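Local coordinates for BauA (PDB 6H7F), which binds ferric preacinetobactin at the outer membrane of Acinetobacter baumannii as a TonB-dependent receptor and probably transports it across that membrane, at the FV8/OPZ site. Numbering follows the deposited sequence.

The FV8/OPZ site. Residues 100, 128, 256, 315, 317, 320-321, 337-339, 341, 380-382, 413, 687. With FV8 ((4~{S},5~{R})-2-[2,3-bis(oxidanyl)phenyl]-~{N}-[2-(1~{H}-imidazol-4-yl)ethyl]-5-methyl-~{N}-oxidanyl-4,5-dihydro-1,3-oxazole-4-carboxamide), chain B; OPZ (~{N}-[(4~{S},5~{R})-2-[2-(1~{H}-imidazol-4-yl)ethyl]-5-methyl-3-oxidanylidene-1,2-oxazolidin-4-yl]-2,3-bis(oxidanyl)benzamide), chain C; FE (Fe (III) ion), chain D.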
loop_
_atom_site.group_PDB
_atom_site.type_symbol
_atom_site.label_atom_id
_atom_site.label_comp_id
_atom_site.label_asym_id
_atom_site.label_seq_id
_atom_site.Cartn_x
_atom_site.Cartn_y
_atom_site.Cartn_z
ATOM N N TRP A 100 -2.719 24.081 13.301
ATOM C CA TRP A 100 -2.078 25.281 13.810
ATOM C C TRP A 100 -1.541 25.065 15.231
ATOM O O TRP A 100 -0.792 25.910 15.716
ATOM C CB TRP A 100 -3.008 26.492 13.728
ATOM C CG TRP A 100 -4.366 26.261 14.296
ATOM C CD1 TRP A 100 -5.477 25.832 13.636
ATOM C CD2 TRP A 100 -4.772 26.505 15.652
ATOM N NE1 TRP A 100 -6.539 25.762 14.497
ATOM C CE2 TRP A 100 -6.138 26.176 15.737
ATOM C CE3 TRP A 100 -4.105 26.922 16.806
ATOM C CZ2 TRP A 100 -6.847 26.254 16.933
ATOM C CZ3 TRP A 100 -4.811 27.006 17.987
ATOM C CH2 TRP A 100 -6.164 26.672 18.048
ATOM N N TYR A 128 2.709 26.325 20.766
ATOM C CA TYR A 128 1.643 25.541 20.088
ATOM C C TYR A 128 2.160 24.173 19.591
ATOM O O TYR A 128 1.384 23.220 19.507
ATOM C CB TYR A 128 1.028 26.329 18.930
ATOM C CG TYR A 128 -0.081 27.279 19.312
ATOM C CD1 TYR A 128 -0.898 27.047 20.403
ATOM C CD2 TYR A 128 -0.351 28.391 18.536
ATOM C CE1 TYR A 128 -1.951 27.899 20.719
ATOM C CE2 TYR A 128 -1.401 29.251 18.830
ATOM C CZ TYR A 128 -2.190 29.018 19.938
ATOM O OH TYR A 128 -3.184 29.897 20.248
ATOM N N ARG A 256 -7.420 23.590 9.386
ATOM C CA ARG A 256 -8.199 24.398 10.328
ATOM C C ARG A 256 -9.478 23.651 10.726
ATOM O O ARG A 256 -9.995 23.823 11.828
ATOM C CB ARG A 256 -8.522 25.762 9.706
ATOM C CG ARG A 256 -9.482 26.623 10.519
ATOM C CD ARG A 256 -8.917 27.104 11.849
ATOM N NE ARG A 256 -9.853 28.005 12.516
ATOM C CZ ARG A 256 -9.550 28.805 13.538
ATOM N NH1 ARG A 256 -8.403 28.656 14.189
ATOM N NH2 ARG A 256 -10.392 29.762 13.893
ATOM N N TYR A 315 3.371 34.314 16.688
ATOM C CA TYR A 315 2.414 33.516 15.928
ATOM C C TYR A 315 1.853 34.359 14.791
ATOM O O TYR A 315 1.505 35.514 15.000
ATOM C CB TYR A 315 1.250 33.066 16.815
ATOM C CG TYR A 315 0.139 32.308 16.125
ATOM C CD1 TYR A 315 0.138 30.921 16.067
ATOM C CD2 TYR A 315 -0.958 32.964 15.606
ATOM C CE1 TYR A 315 -0.896 30.213 15.470
ATOM C CE2 TYR A 315 -2.001 32.274 15.002
ATOM C CZ TYR A 315 -1.974 30.892 14.936
ATOM O OH TYR A 315 -3.006 30.210 14.349
ATOM N N TYR A 317 -0.956 33.639 11.321
ATOM C CA TYR A 317 -1.836 32.741 10.587
ATOM C C TYR A 317 -2.584 33.528 9.514
ATOM O O TYR A 317 -3.207 34.546 9.816
ATOM C CB TYR A 317 -2.824 32.058 11.534
ATOM C CG TYR A 317 -3.824 31.127 10.887
ATOM C CD1 TYR A 317 -4.870 31.607 10.120
ATOM C CD2 TYR A 317 -3.767 29.760 11.099
ATOM C CE1 TYR A 317 -5.810 30.756 9.553
ATOM C CE2 TYR A 317 -4.696 28.896 10.537
ATOM C CZ TYR A 317 -5.735 29.395 9.777
ATOM O OH TYR A 317 -6.679 28.554 9.238
ATOM N N ALA A 320 -8.240 30.178 6.429
ATOM C CA ALA A 320 -9.655 30.086 6.796
ATOM C C ALA A 320 -9.801 30.221 8.311
ATOM O O ALA A 320 -8.964 29.696 9.072
ATOM C CB ALA A 320 -10.222 28.780 6.329
ATOM N N SER A 321 -10.865 30.914 8.736
ATOM C CA SER A 321 -11.333 30.844 10.123
ATOM C C SER A 321 -12.183 29.589 10.309
ATOM O O SER A 321 -12.095 28.943 11.318
ATOM C CB SER A 321 -12.090 32.099 10.563
ATOM O OG SER A 321 -12.949 32.568 9.538
ATOM N N GLY A 337 -9.641 34.605 7.563
ATOM C CA GLY A 337 -9.216 35.448 8.662
ATOM C C GLY A 337 -7.704 35.527 8.735
ATOM O O GLY A 337 -7.009 34.694 8.154
ATOM N N GLN A 338 -7.201 36.532 9.463
ATOM C CA GLN A 338 -5.786 36.634 9.781
ATOM C C GLN A 338 -5.620 36.910 11.278
ATOM O O GLN A 338 -6.480 37.555 11.916
ATOM C CB GLN A 338 -5.140 37.724 8.924
ATOM C CG GLN A 338 -5.343 37.511 7.424
ATOM C CD GLN A 338 -4.605 38.515 6.567
ATOM O OE1 GLN A 338 -4.196 39.581 7.037
ATOM N NE2 GLN A 338 -4.427 38.179 5.294
ATOM N N LEU A 339 -4.501 36.437 11.824
ATOM C CA LEU A 339 -4.140 36.662 13.204
ATOM C C LEU A 339 -2.620 36.721 13.315
ATOM O O LEU A 339 -1.903 35.902 12.723
ATOM C CB LEU A 339 -4.699 35.526 14.071
ATOM C CG LEU A 339 -4.382 35.615 15.570
ATOM C CD1 LEU A 339 -5.093 36.797 16.213
ATOM C CD2 LEU A 339 -4.764 34.326 16.289
ATOM N N PHE A 341 0.012 37.292 16.903
ATOM C CA PHE A 341 0.204 37.741 18.255
ATOM C C PHE A 341 1.644 37.496 18.696
ATOM O O PHE A 341 2.301 36.591 18.211
ATOM C CB PHE A 341 -0.844 37.130 19.183
ATOM C CG PHE A 341 -0.813 35.632 19.339
ATOM C CD1 PHE A 341 0.088 35.024 20.199
ATOM C CD2 PHE A 341 -1.753 34.836 18.695
ATOM C CE1 PHE A 341 0.085 33.645 20.377
ATOM C CE2 PHE A 341 -1.742 33.458 18.865
ATOM C CZ PHE A 341 -0.827 32.865 19.709
ATOM N N GLY A 380 -5.350 41.184 14.061
ATOM C CA GLY A 380 -6.169 40.250 13.322
ATOM C C GLY A 380 -7.277 40.896 12.518
ATOM O O GLY A 380 -7.627 42.056 12.724
ATOM N N TYR A 381 -7.832 40.095 11.598
ATOM C CA TYR A 381 -9.088 40.352 10.930
ATOM C C TYR A 381 -10.064 39.219 11.233
ATOM O O TYR A 381 -9.717 38.073 11.088
ATOM C CB TYR A 381 -8.923 40.370 9.410
ATOM C CG TYR A 381 -8.167 41.531 8.819
ATOM C CD1 TYR A 381 -8.671 42.823 8.863
ATOM C CD2 TYR A 381 -7.003 41.312 8.096
ATOM C CE1 TYR A 381 -8.004 43.877 8.248
ATOM C CE2 TYR A 381 -6.328 42.348 7.475
ATOM C CZ TYR A 381 -6.831 43.635 7.549
ATOM O OH TYR A 381 -6.157 44.640 6.925
ATOM N N ARG A 382 -11.287 39.572 11.616
ATOM C CA ARG A 382 -12.425 38.694 11.522
ATOM C C ARG A 382 -12.963 38.735 10.085
ATOM O O ARG A 382 -13.439 37.736 9.561
ATOM C CB ARG A 382 -13.493 39.107 12.543
ATOM C CG ARG A 382 -13.163 38.719 13.979
ATOM C CD ARG A 382 -14.208 39.162 15.005
ATOM N NE ARG A 382 -13.794 38.952 16.398
ATOM C CZ ARG A 382 -12.980 39.769 17.082
ATOM N NH1 ARG A 382 -12.616 39.460 18.319
ATOM N NH2 ARG A 382 -12.519 40.879 16.519
ATOM N N LEU A 413 -5.259 44.945 17.522
ATOM C CA LEU A 413 -6.575 44.739 18.150
ATOM C C LEU A 413 -6.533 45.162 19.622
ATOM O O LEU A 413 -7.423 45.877 20.080
ATOM C CB LEU A 413 -6.976 43.265 18.036
ATOM C CG LEU A 413 -7.340 42.786 16.633
ATOM C CD1 LEU A 413 -7.670 41.301 16.640
ATOM C CD2 LEU A 413 -8.501 43.581 16.067
ATOM N N LEU A 687 -11.726 24.358 18.080
ATOM C CA LEU A 687 -12.401 25.567 17.579
ATOM C C LEU A 687 -13.394 25.227 16.462
ATOM O O LEU A 687 -14.404 25.887 16.336
ATOM C CB LEU A 687 -11.364 26.594 17.117
ATOM C CG LEU A 687 -10.466 27.135 18.225
ATOM C CD1 LEU A 687 -9.682 28.342 17.735
ATOM C CD2 LEU A 687 -11.272 27.479 19.480
HETATM C CAJ FV8 B . -5.698 32.437 19.365
HETATM N NAN FV8 B . -6.176 33.667 19.527
HETATM C CAI FV8 B . -7.216 33.826 18.667
HETATM N NAO FV8 B . -7.383 32.692 17.950
HETATM C CAT FV8 B . -6.430 31.854 18.401
HETATM C CAK FV8 B . -6.201 30.405 17.926
HETATM C CAL FV8 B . -5.623 30.377 16.512
HETATM N NAY FV8 B . -6.647 30.929 15.638
HETATM O OAE FV8 B . -8.094 30.727 16.077
HETATM C C FV8 B . -6.385 31.626 14.521
HETATM O O FV8 B . -5.235 31.739 14.037
HETATM C CA FV8 B . -7.547 32.133 13.911
HETATM N N FV8 B . -8.220 33.102 14.826
HETATM C CB FV8 B . -7.284 32.970 12.660
HETATM C CG2 FV8 B . -8.294 32.647 11.546
HETATM O OG1 FV8 B . -7.474 34.341 13.069
HETATM C CAR FV8 B . -8.150 34.338 14.272
HETATM C CAV FV8 B . -8.635 35.466 14.848
HETATM C CAH FV8 B . -8.521 36.694 14.179
HETATM C CAF FV8 B . -8.997 37.897 14.750
HETATM C CAG FV8 B . -9.602 37.908 16.019
HETATM C CAS FV8 B . -9.702 36.695 16.693
HETATM O OAC FV8 B . -10.264 36.610 17.920
HETATM C CAU FV8 B . -9.226 35.501 16.109
HETATM O OAD FV8 B . -9.359 34.358 16.784
HETATM C CAJ OPZ C . -9.059 33.145 25.843
HETATM N NAM OPZ C . -10.295 33.455 26.263
HETATM C CAI OPZ C . -10.638 34.641 25.748
HETATM N NAO OPZ C . -9.612 35.077 25.013
HETATM C CAT OPZ C . -8.651 34.149 25.069
HETATM C CAK OPZ C . -7.280 34.238 24.334
HETATM C CAL OPZ C . -6.860 32.867 23.716
HETATM N NAY OPZ C . -8.041 31.991 23.217
HETATM C C OPZ C . -9.051 32.323 22.404
HETATM O O OPZ C . -9.179 33.442 21.901
HETATM O OG1 OPZ C . -8.294 30.491 23.601
HETATM C CB OPZ C . -9.059 30.010 22.504
HETATM C CG2 OPZ C . -8.074 29.681 21.365
HETATM C CA OPZ C . -9.939 31.238 22.177
HETATM N N OPZ C . -10.410 31.231 20.762
HETATM C CAQ OPZ C . -11.697 31.043 20.432
HETATM O OAB OPZ C . -12.559 30.737 21.245
HETATM C CAV OPZ C . -12.021 31.073 19.074
HETATM C CAH OPZ C . -13.321 30.657 18.719
HETATM C CAF OPZ C . -13.724 30.643 17.359
HETATM C CAG OPZ C . -12.834 31.038 16.347
HETATM C CAS OPZ C . -11.539 31.453 16.711
HETATM O OAD OPZ C . -10.596 31.834 15.829
HETATM C CAU OPZ C . -11.141 31.466 18.033
HETATM O OAE OPZ C . -9.860 31.896 18.277
HETATM FE FE FE D . -8.903 32.459 16.612
#
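In the extracellular pocket of BauA, a TonB-dependent receptor in which a plug domain fills a beta-barrel, a ferric siderophore is recognised through its metal-bound oxygens. The near-octahedral Fe(III) takes its six observed ligands from the two siderophores: preacinetobactin (FV8) gives catechol oxygen OAD, hydroxamate OAE, oxazoline N and imidazole NAO, while acinetobactin (OPZ) completes the shell with its catechol oxygens OAD and OAE. Protein buries most of FV8 but little of OPZ. Arg256 reads both molecules at once. Its chain, bent at chi2 (67°), lays the guanidinium edge-on to the complex, so that NH1 donates to the hydroxamate OAE of FV8 at 2.8 Å and NH2 to catechol OAD of OPZ at 2.8 Å, both acceptors in the guanidinium plane. Along the adjoining edge, NE donates to the backbone O of Ser321 at 2.7 Å, approaching from above the carbonyl plane, and helps to hold the rotation of the guanidinium. The positive charge expected on Arg256 probably offsets the negative charge of the iron-bound oxygens. From the barrel strand 302-318, Tyr315 points its phenol tip at the complex, and OH donates to the hydroxamate carbonyl O of FV8 at 2.7 Å. Neighbouring Tyr317 turns its ring face to the edge of the FV8 oxazoline, planes 81° apart, with CE1 by the methyl CG2 and its OH tied to the O of Ala320. Packing follows: Trp100 offers a ring face to FV8 CAL, whereas Leu339, CG anti to the backbone N (chi1 179°), sets CD2 over the FV8 imidazole, 3.4 Å from its centroid. Arg382, extended from CG to NE, lays its guanidinium face over FV8 CAG. Across the complex, Leu687 puts CD1 over the OPZ catechol, 3.9 Å from the ring centroid.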